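Local structure of N-acetyltransferase (4M85) at residues K86-L90 with Y100-L104. The protein probably transfers an acetyl group from acetyl-coenzyme A to an amine, as other members of the GNAT acetyltransferase family do, its substrate being unassigned. Sequence-based numbering, arbitrary orientation.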
ATOM      1  N   LYS A  86     -11.675  -4.505   7.790  1.00 23.81           N
ATOM      2  CA  LYS A  86     -12.266  -5.077   9.007  1.00 22.88           C
ATOM      3  C   LYS A  86     -11.424  -6.224   9.553  1.00 21.73           C
ATOM      4  O   LYS A  86     -11.397  -6.463  10.763  1.00 21.42           O
ATOM      5  CB  LYS A  86     -13.698  -5.531   8.725  1.00 26.20           C
ATOM      6  CG  LYS A  86     -14.506  -5.883   9.952  1.00 29.66           C
ATOM      7  CD  LYS A  86     -15.971  -6.034   9.568  1.00 33.45           C
ATOM      8  CE  LYS A  86     -16.834  -6.582  10.704  1.00 35.21           C
ATOM      9  NZ  LYS A  86     -16.638  -5.814  11.964  1.00 36.77           N
ATOM     10  N   ALA A  87     -10.687  -6.909   8.687  1.00 20.34           N
ATOM     11  CA  ALA A  87      -9.871  -8.042   9.120  1.00 19.47           C
ATOM     12  C   ALA A  87      -8.770  -7.665  10.124  1.00 18.49           C
ATOM     13  O   ALA A  87      -8.260  -8.537  10.825  1.00 16.67           O
ATOM     14  CB  ALA A  87      -9.271  -8.778   7.919  1.00 19.93           C
ATOM     15  N   TRP A  88      -8.439  -6.374  10.213  1.00 17.90           N
ATOM     16  CA  TRP A  88      -7.572  -5.869  11.253  1.00 17.92           C
ATOM     17  C   TRP A  88      -7.978  -6.380  12.651  1.00 18.68           C
ATOM     18  O   TRP A  88      -7.120  -6.650  13.501  1.00 16.63           O
ATOM     19  CB  TRP A  88      -7.570  -4.355  11.228  1.00 17.93           C
ATOM     20  CG  TRP A  88      -6.577  -3.719  12.139  1.00 18.41           C
ATOM     21  CD1 TRP A  88      -6.806  -3.218  13.389  1.00 18.30           C
ATOM     22  CD2 TRP A  88      -5.203  -3.455  11.850  1.00 19.08           C
ATOM     23  NE1 TRP A  88      -5.650  -2.671  13.903  1.00 18.90           N
ATOM     24  CE2 TRP A  88      -4.650  -2.806  12.980  1.00 19.22           C
ATOM     25  CE3 TRP A  88      -4.382  -3.698  10.751  1.00 18.78           C
ATOM     26  CZ2 TRP A  88      -3.314  -2.412  13.032  1.00 18.71           C
ATOM     27  CZ3 TRP A  88      -3.068  -3.315  10.808  1.00 18.44           C
ATOM     28  CH2 TRP A  88      -2.541  -2.683  11.950  1.00 18.35           C
ATOM     29  N   GLU A  89      -9.285  -6.530  12.858  1.00 19.01           N
ATOM     30  CA  GLU A  89      -9.828  -6.991  14.122  1.00 20.44           C
ATOM     31  C   GLU A  89      -9.498  -8.447  14.501  1.00 20.96           C
ATOM     32  O   GLU A  89      -9.629  -8.839  15.668  1.00 18.82           O
ATOM     33  CB  GLU A  89     -11.328  -6.762  14.115  1.00 22.24           C
ATOM     34  CG  GLU A  89     -11.693  -5.295  13.960  1.00 24.38           C
ATOM     35  CD  GLU A  89     -13.167  -5.028  14.208  1.00 29.43           C
ATOM     36  OE1 GLU A  89     -14.008  -5.858  13.745  1.00 29.58           O
ATOM     37  OE2 GLU A  89     -13.461  -3.996  14.877  1.00 30.64           O
ATOM     38  N   LEU A  90      -9.042  -9.242  13.534  1.00 21.70           N
ATOM     39  CA  LEU A  90      -8.650 -10.630  13.783  1.00 21.00           C
ATOM     40  C   LEU A  90      -7.185 -10.788  14.179  1.00 21.82           C
ATOM     41  O   LEU A  90      -6.715 -11.914  14.352  1.00 22.36           O
ATOM     42  CB  LEU A  90      -8.943 -11.490  12.543  1.00 22.37           C
ATOM     43  CG  LEU A  90     -10.392 -11.339  12.010  1.00 24.02           C
ATOM     44  CD1 LEU A  90     -10.633 -12.133  10.738  1.00 24.21           C
ATOM     45  CD2 LEU A  90     -11.366 -11.756  13.094  1.00 26.16           C
ATOM     46  N   TYR A 100      -7.784   2.131  19.201  1.00 35.04           N
ATOM     47  CA  TYR A 100      -7.870   3.070  18.076  1.00 35.15           C
ATOM     48  C   TYR A 100      -8.826   2.646  16.957  1.00 33.57           C
ATOM     49  O   TYR A 100      -9.145   3.443  16.083  1.00 35.14           O
ATOM     50  CB  TYR A 100      -6.478   3.374  17.537  1.00 37.56           C
ATOM     51  CG  TYR A 100      -5.764   4.372  18.409  1.00 42.48           C
ATOM     52  CD1 TYR A 100      -5.061   3.963  19.546  1.00 47.15           C
ATOM     53  CD2 TYR A 100      -5.830   5.731  18.136  1.00 44.95           C
ATOM     54  CE1 TYR A 100      -4.419   4.883  20.365  1.00 49.89           C
ATOM     55  CE2 TYR A 100      -5.193   6.659  18.949  1.00 49.89           C
ATOM     56  CZ  TYR A 100      -4.488   6.232  20.060  1.00 50.94           C
ATOM     57  OH  TYR A 100      -3.854   7.151  20.867  1.00 56.24           O
ATOM     58  N   GLY A 101      -9.317   1.415  16.998  1.00 30.36           N
ATOM     59  CA  GLY A 101     -10.089   0.887  15.895  1.00 30.10           C
ATOM     60  C   GLY A 101      -9.146   0.576  14.738  1.00 28.10           C
ATOM     61  O   GLY A 101      -7.926   0.586  14.888  1.00 27.60           O
ATOM     62  N   THR A 102      -9.713   0.300  13.582  1.00 25.93           N
ATOM     63  CA  THR A 102      -8.917  -0.123  12.457  1.00 25.69           C
ATOM     64  C   THR A 102      -8.233   1.134  11.856  1.00 25.40           C
ATOM     65  O   THR A 102      -8.767   2.249  11.932  1.00 23.90           O
ATOM     66  CB  THR A 102      -9.740  -0.947  11.435  1.00 25.96           C
ATOM     67  OG1 THR A 102     -10.596  -0.097  10.669  1.00 26.37           O
ATOM     68  CG2 THR A 102     -10.571  -2.022  12.140  1.00 26.43           C
ATOM     69  N   PRO A 103      -7.028   0.957  11.305  1.00 23.56           N
ATOM     70  CA  PRO A 103      -6.167   2.085  10.900  1.00 21.96           C
ATOM     71  C   PRO A 103      -6.657   2.901   9.709  1.00 21.08           C
ATOM     72  O   PRO A 103      -6.302   4.073   9.611  1.00 19.79           O
ATOM     73  CB  PRO A 103      -4.822   1.429  10.551  1.00 23.09           C
ATOM     74  CG  PRO A 103      -4.998  -0.031  10.680  1.00 23.52           C
ATOM     75  CD  PRO A 103      -6.387  -0.357  11.137  1.00 23.37           C
ATOM     76  N   LEU A 104      -7.473   2.309   8.832  1.00 20.07           N
ATOM     77  CA  LEU A 104      -7.888   2.980   7.596  1.00 18.99           C
ATOM     78  C   LEU A 104      -9.374   2.744   7.261  1.00 19.33           C
ATOM     79  O   LEU A 104      -9.676   2.061   6.296  1.00 18.21           O
ATOM     80  CB  LEU A 104      -6.969   2.515   6.444  1.00 19.71           C
ATOM     81  CG  LEU A 104      -5.527   3.046   6.375  1.00 19.76           C
ATOM     82  CD1 LEU A 104      -4.666   2.134   5.507  1.00 20.13           C
ATOM     83  CD2 LEU A 104      -5.454   4.473   5.836  1.00 18.54           C
TER
HETATM   84  O   HOH W   1      -6.422  -1.016  16.166  1.00 25.96           O
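Pro103 lies over one face of the Trp88 indole, and the geometry qualifies as a CH-pi contact: CD of Pro103 stands 3.4 Å from the centroid of the Trp88 five-membered ring, only 8° off its normal. The neighbouring CG of Pro103 carries the overlap on to the six-membered ring, 3.7 Å from CZ2 of Trp88. The indole gets there because CG of Trp88 is anti to its own backbone nitrogen (chi1 -172°), which sends the ring out from the 3-10 turn 88-90 toward the proline. Tyr53 meets the same indole edge-to-face, and Ala43 and Ser47 of helix 37-49 also touch it.

Nearer the backbone, CG2 of Thr102 rests against two stems, 3.9 Å from CB of Trp88 and 3.9 Å from CG of Glu89. The hydroxyl of Thr102 is bonded elsewhere, to Glu85, whose carboxylate also takes the backbone N-H of Leu104. Glu89 in turn uses OE1 for a salt bridge with NZ of Lys86 at 3.2 Å, met on the syn side but 32° out of the carboxylate plane.

No direct hydrogen bond joins the segments. A water accepts from NE1 of Trp88 at 2.9 Å, but its approach to O of Gly101 is very short, making that leg doubtful. Both loops belong to the connection between strands 68-77 and 114-121, neighbours in the central mixed sheet of the GNAT fold. Direct contact between them here is apolar, Glu85 and the water adding polar ties; packing by Pro103 and Tyr53 probably sets the indole, while the water satisfies its N-H.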